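Local coordinates for DNA repair protein RecO (Deinococcus radiodurans, PDB 1U5K) that acts in recombinational DNA repair, probably within the RecF pathway, and carries a bound zinc ion, at the interface of chains A and B. Sequence-based numbering; all coordinates share one arbitrary frame. Chains: chain A/B, hypothetical protein.

Contact 1: the interface of chains A and B. Residues chain A 229, 231-234; chain B 83-86, 89.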
loop_
_atom_site.group_PDB
_atom_site.type_symbol
_atom_site.label_atom_id
_atom_site.label_comp_id
_atom_site.label_asym_id
_atom_site.label_seq_id
_atom_site.Cartn_x
_atom_site.Cartn_y
_atom_site.Cartn_z
ATOM N N VAL A 229 2.399 4.864 -6.752
ATOM C CA VAL A 229 2.864 4.222 -5.528
ATOM C C VAL A 229 2.982 2.714 -5.720
ATOM O O VAL A 229 3.696 2.031 -4.999
ATOM C CB VAL A 229 1.873 4.479 -4.373
ATOM C CG1 VAL A 229 1.711 5.988 -4.184
ATOM C CG2 VAL A 229 0.515 3.742 -4.597
ATOM N N SER A 231 1.078 0.280 -4.886
ATOM C CA SER A 231 0.590 -0.468 -3.731
ATOM C C SER A 231 0.089 -1.876 -4.057
ATOM O O SER A 231 -0.076 -2.750 -3.208
ATOM C CB SER A 231 -0.463 0.370 -3.006
ATOM O OG SER A 231 -1.586 0.677 -3.813
ATOM N N TRP A 232 -0.233 -2.120 -5.314
ATOM C CA TRP A 232 -0.624 -3.449 -5.751
ATOM C C TRP A 232 0.450 -4.485 -5.482
ATOM O O TRP A 232 0.165 -5.676 -5.407
ATOM C CB TRP A 232 -0.967 -3.426 -7.240
ATOM C CG TRP A 232 0.169 -3.109 -8.142
ATOM C CD1 TRP A 232 0.505 -1.881 -8.605
ATOM C CD2 TRP A 232 1.112 -4.032 -8.703
ATOM N NE1 TRP A 232 1.626 -1.968 -9.389
ATOM C CE2 TRP A 232 2.011 -3.282 -9.481
ATOM C CE3 TRP A 232 1.292 -5.413 -8.633
ATOM C CZ2 TRP A 232 3.055 -3.871 -10.201
ATOM C CZ3 TRP A 232 2.344 -6.001 -9.342
ATOM C CH2 TRP A 232 3.226 -5.225 -10.094
ATOM N N ARG A 233 1.693 -4.046 -5.302
ATOM C CA ARG A 233 2.766 -4.962 -4.942
ATOM C C ARG A 233 2.643 -5.624 -3.568
ATOM O O ARG A 233 3.210 -6.686 -3.369
ATOM C CB ARG A 233 4.114 -4.269 -5.039
ATOM C CG ARG A 233 4.479 -3.947 -6.464
ATOM C CD ARG A 233 4.979 -2.557 -6.626
ATOM N NE ARG A 233 6.286 -2.370 -6.056
ATOM C CZ ARG A 233 6.673 -1.332 -5.318
ATOM N NH1 ARG A 233 5.875 -0.344 -4.933
ATOM N NH2 ARG A 233 7.936 -1.308 -4.920
ATOM N N GLN A 234 1.810 -5.072 -2.693
ATOM C CA GLN A 234 1.385 -5.736 -1.466
ATOM C C GLN A 234 0.721 -7.099 -1.708
ATOM O O GLN A 234 0.721 -7.992 -0.852
ATOM C CB GLN A 234 0.407 -4.812 -0.750
ATOM C CG GLN A 234 1.007 -3.532 -0.219
ATOM C CD GLN A 234 2.184 -3.840 0.696
ATOM O OE1 GLN A 234 2.023 -4.468 1.748
ATOM N NE2 GLN A 234 3.372 -3.474 0.258
ATOM N N LEU B 83 -4.177 -2.818 2.649
ATOM C CA LEU B 83 -3.072 -1.883 2.461
ATOM C C LEU B 83 -2.621 -1.784 0.999
ATOM O O LEU B 83 -1.800 -0.943 0.648
ATOM C CB LEU B 83 -1.896 -2.236 3.375
ATOM C CG LEU B 83 -2.162 -2.032 4.869
ATOM C CD1 LEU B 83 -0.923 -2.284 5.687
ATOM C CD2 LEU B 83 -2.769 -0.667 5.220
ATOM N N ALA B 84 -3.175 -2.626 0.135
ATOM C CA ALA B 84 -2.929 -2.552 -1.295
ATOM C C ALA B 84 -3.678 -1.398 -1.955
ATOM O O ALA B 84 -3.384 -1.042 -3.095
ATOM C CB ALA B 84 -3.318 -3.855 -1.936
ATOM N N GLU B 85 -4.645 -0.830 -1.236
ATOM C CA GLU B 85 -5.428 0.289 -1.730
ATOM C C GLU B 85 -4.547 1.517 -1.593
ATOM O O GLU B 85 -4.003 1.735 -0.509
ATOM C CB GLU B 85 -6.722 0.461 -0.934
ATOM C CG GLU B 85 -7.616 -0.768 -0.887
ATOM C CD GLU B 85 -8.882 -0.567 -0.074
ATOM O OE1 GLU B 85 -9.169 0.577 0.353
ATOM O OE2 GLU B 85 -9.607 -1.569 0.079
ATOM N N PRO B 86 -4.362 2.261 -2.681
ATOM C CA PRO B 86 -3.395 3.359 -2.686
ATOM C C PRO B 86 -3.464 4.339 -1.515
ATOM O O PRO B 86 -2.400 4.696 -1.014
ATOM C CB PRO B 86 -3.665 4.077 -4.014
ATOM C CG PRO B 86 -4.198 3.022 -4.911
ATOM C CD PRO B 86 -4.931 2.037 -4.025
ATOM N N TYR B 89 -2.350 2.541 1.637
ATOM C CA TYR B 89 -0.920 2.305 1.522
ATOM C C TYR B 89 -0.168 3.565 1.928
ATOM O O TYR B 89 0.801 3.476 2.685
ATOM C CB TYR B 89 -0.529 1.902 0.098
ATOM C CG TYR B 89 0.920 1.557 -0.140
ATOM C CD1 TYR B 89 1.364 0.239 -0.038
ATOM C CD2 TYR B 89 1.816 2.512 -0.577
ATOM C CE1 TYR B 89 2.665 -0.110 -0.308
ATOM C CE2 TYR B 89 3.138 2.193 -0.825
ATOM C CZ TYR B 89 3.544 0.884 -0.700
ATOM O OH TYR B 89 4.838 0.561 -0.987
HETATM O O HOH W 1 4.674 -2.588 -1.828
#

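Contact 2: the interface of chains A and B. Residues chain A 239-242; chain B 47, 75-77.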
loop_
_atom_site.group_PDB
_atom_site.type_symbol
_atom_site.label_atom_id
_atom_site.label_comp_id
_atom_site.label_asym_id
_atom_site.label_seq_id
_atom_site.Cartn_x
_atom_site.Cartn_y
_atom_site.Cartn_z
ATOM N N GLY A 239 4.622 -15.381 0.371
ATOM C CA GLY A 239 4.579 -16.297 1.494
ATOM C C GLY A 239 3.179 -16.769 1.849
ATOM O O GLY A 239 2.191 -16.093 1.554
ATOM N N VAL A 240 3.111 -17.927 2.503
ATOM C CA VAL A 240 1.861 -18.454 3.046
ATOM C C VAL A 240 1.826 -18.279 4.567
ATOM O O VAL A 240 2.722 -18.783 5.248
ATOM C CB VAL A 240 1.695 -19.928 2.659
ATOM N N PRO A 241 0.831 -17.567 5.100
ATOM C CA PRO A 241 0.686 -17.375 6.552
ATOM C C PRO A 241 0.824 -18.651 7.390
ATOM O O PRO A 241 0.463 -19.732 6.915
ATOM C CB PRO A 241 -0.726 -16.793 6.698
ATOM C CG PRO A 241 -1.001 -16.113 5.394
ATOM C CD PRO A 241 -0.232 -16.873 4.350
ATOM N N VAL A 242 1.318 -18.520 8.619
ATOM C CA VAL A 242 1.670 -19.662 9.465
ATOM C C VAL A 242 0.456 -20.470 9.945
ATOM O O VAL A 242 0.096 -21.462 9.304
ATOM C CB VAL A 242 2.571 -19.244 10.654
ATOM C CG1 VAL A 242 2.963 -20.445 11.512
ATOM C CG2 VAL A 242 3.836 -18.577 10.161
ATOM N N SER B 47 10.878 -18.543 3.121
ATOM C CA SER B 47 9.433 -18.760 3.176
ATOM C C SER B 47 8.567 -17.497 3.015
ATOM O O SER B 47 7.383 -17.582 2.689
ATOM C CB SER B 47 9.084 -19.450 4.496
ATOM O OG SER B 47 8.057 -20.403 4.317
ATOM N N VAL B 75 9.184 -16.433 8.051
ATOM C CA VAL B 75 7.812 -16.865 7.798
ATOM C C VAL B 75 6.803 -15.729 7.955
ATOM O O VAL B 75 6.966 -14.825 8.774
ATOM C CB VAL B 75 7.345 -18.042 8.682
ATOM C CG1 VAL B 75 8.139 -19.301 8.369
ATOM C CG2 VAL B 75 7.397 -17.723 10.163
ATOM N N LEU B 76 5.764 -15.773 7.129
ATOM C CA LEU B 76 4.691 -14.788 7.195
ATOM C C LEU B 76 3.798 -15.121 8.378
ATOM O O LEU B 76 3.291 -16.238 8.452
ATOM C CB LEU B 76 3.863 -14.810 5.912
ATOM C CG LEU B 76 2.783 -13.719 5.844
ATOM C CD1 LEU B 76 3.343 -12.326 6.075
ATOM C CD2 LEU B 76 2.088 -13.812 4.500
ATOM N N GLU B 77 3.620 -14.181 9.300
ATOM C CA GLU B 77 2.689 -14.372 10.405
ATOM C C GLU B 77 1.328 -13.733 10.124
ATOM O O GLU B 77 0.310 -14.234 10.581
ATOM C CB GLU B 77 3.273 -13.832 11.705
ATOM C CG GLU B 77 4.356 -14.723 12.295
ATOM C CD GLU B 77 4.897 -14.186 13.609
ATOM O OE1 GLU B 77 4.131 -13.677 14.466
ATOM O OE2 GLU B 77 6.122 -14.299 13.787
HETATM O O HOH W 2 5.439 -17.938 5.266
#

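Contact 1: the interface of chains A and B
A:Ser231 lies over one face of the phenol ring of B:Tyr89, near its inner end: its CB stands 3.4 Å from the ring carbon CG of B:Tyr89. CB makes the contact with the ring, and CA of A:Ser231 lies above the same face, displaced toward the rim, while the hydroxyl turns toward the carbonyl of B:Ala84. That hydroxyl, placed between the backbone N and the carbonyl carbon (chi1 61°), gives a hydrogen bond from OG of A:Ser231 to the backbone O of B:Ala84, at 2.6 Å. The donor approaches from above the carbonyl plane, 52° out of it, and not along a lone pair. The ring of B:Pro86 borders the same hydroxyl, with its CD 3.6 Å from OG of A:Ser231.

A:Gln234 comes to the edge of the phenol instead, its CD level with the ring plane. The two side chains cross at about a right angle, with amide and ring planes 55° apart, and NE2 of A:Gln234 lies 3.5 Å from CE1 of B:Tyr89. Water 1 joins the outer ends, being 2.6 Å from the amide NE2 of A:Gln234 and at a longer 3.3 Å from the phenol OH of B:Tyr89. Nearer the backbone, CB of A:Gln234 lies 4.0 Å from the methyl CB of B:Ala84. An alanine in place of B:Tyr89 would probably open a gap beside A:Ser231 and A:Gln234 and leave the water without its phenol partner.

Behind this surface, within chain A, the CG of A:Arg233 covers the centre of one face of the A:Trp232 indole. The 3-10 helix 231-235, close to the C-terminus of chain A, packs against the 3-10 helix 81-84 and the first turn of helix 86-102 in chain B.

Contact 2: the interface of chains A and B
The extended C-terminal segment of chain A, residues 239-242, lies against strand 69-78 of chain B near the end of that strand, with the loop residue B:Ser47 beside A:Gly239, where the tail begins. Here the CA of A:Gly239 comes within 3.3 Å of the backbone O of B:Ser47, an approach that the lack of a side chain may ease. Next, water 2 ties three backbone groups together. It is 2.8 Å from the carbonyl O of A:Val240, 2.9 Å from the amide N of B:Leu76, whose N-H points almost straight at it (173° at the hydrogen), and 3.2 Å from O of B:Ser47.

Farther along, the A:Pro241 ring runs alongside the B:Leu76 side chain, the two turned in the same direction. The B:Leu76 side chain leaves with CG anti to its backbone N (chi1 -175°), and its branch CD2 reaches 3.8 Å from CD of the A:Pro241 ring. A:Val242 turns the branch CG2 toward chain B, where it meets CG2 of B:Val75 at 3.7 Å as the two valines cross obliquely. The amide N of A:Val242 makes a weak, bent hydrogen bond of 3.0 Å to O of B:Leu76.

The tail, lying beyond the 3-10 helix 231-235, therefore rests on the N-terminal OB-fold region of the other chain, through water-linked backbone groups and the apolar side chains of A:Pro241, A:Val242, B:Val75 and B:Leu76.

The C-alpha centres of contact 1 and contact 2 are about 19 Å apart, and no residue is common to both. In chain A they follow one another closely in sequence: the 3-10 helix 231-235 meets the 3-10 helix 81-84 and the start of helix 86-102, and the tail after it reaches the OB-fold region. In chain B, strand 69-78 leads almost directly into these helices, giving two nearby platforms for the C-terminal stretch of the partner. Such a pairing may hold the two copies together, although the whole interface departs from exact two-fold symmetry and might reflect crystal packing.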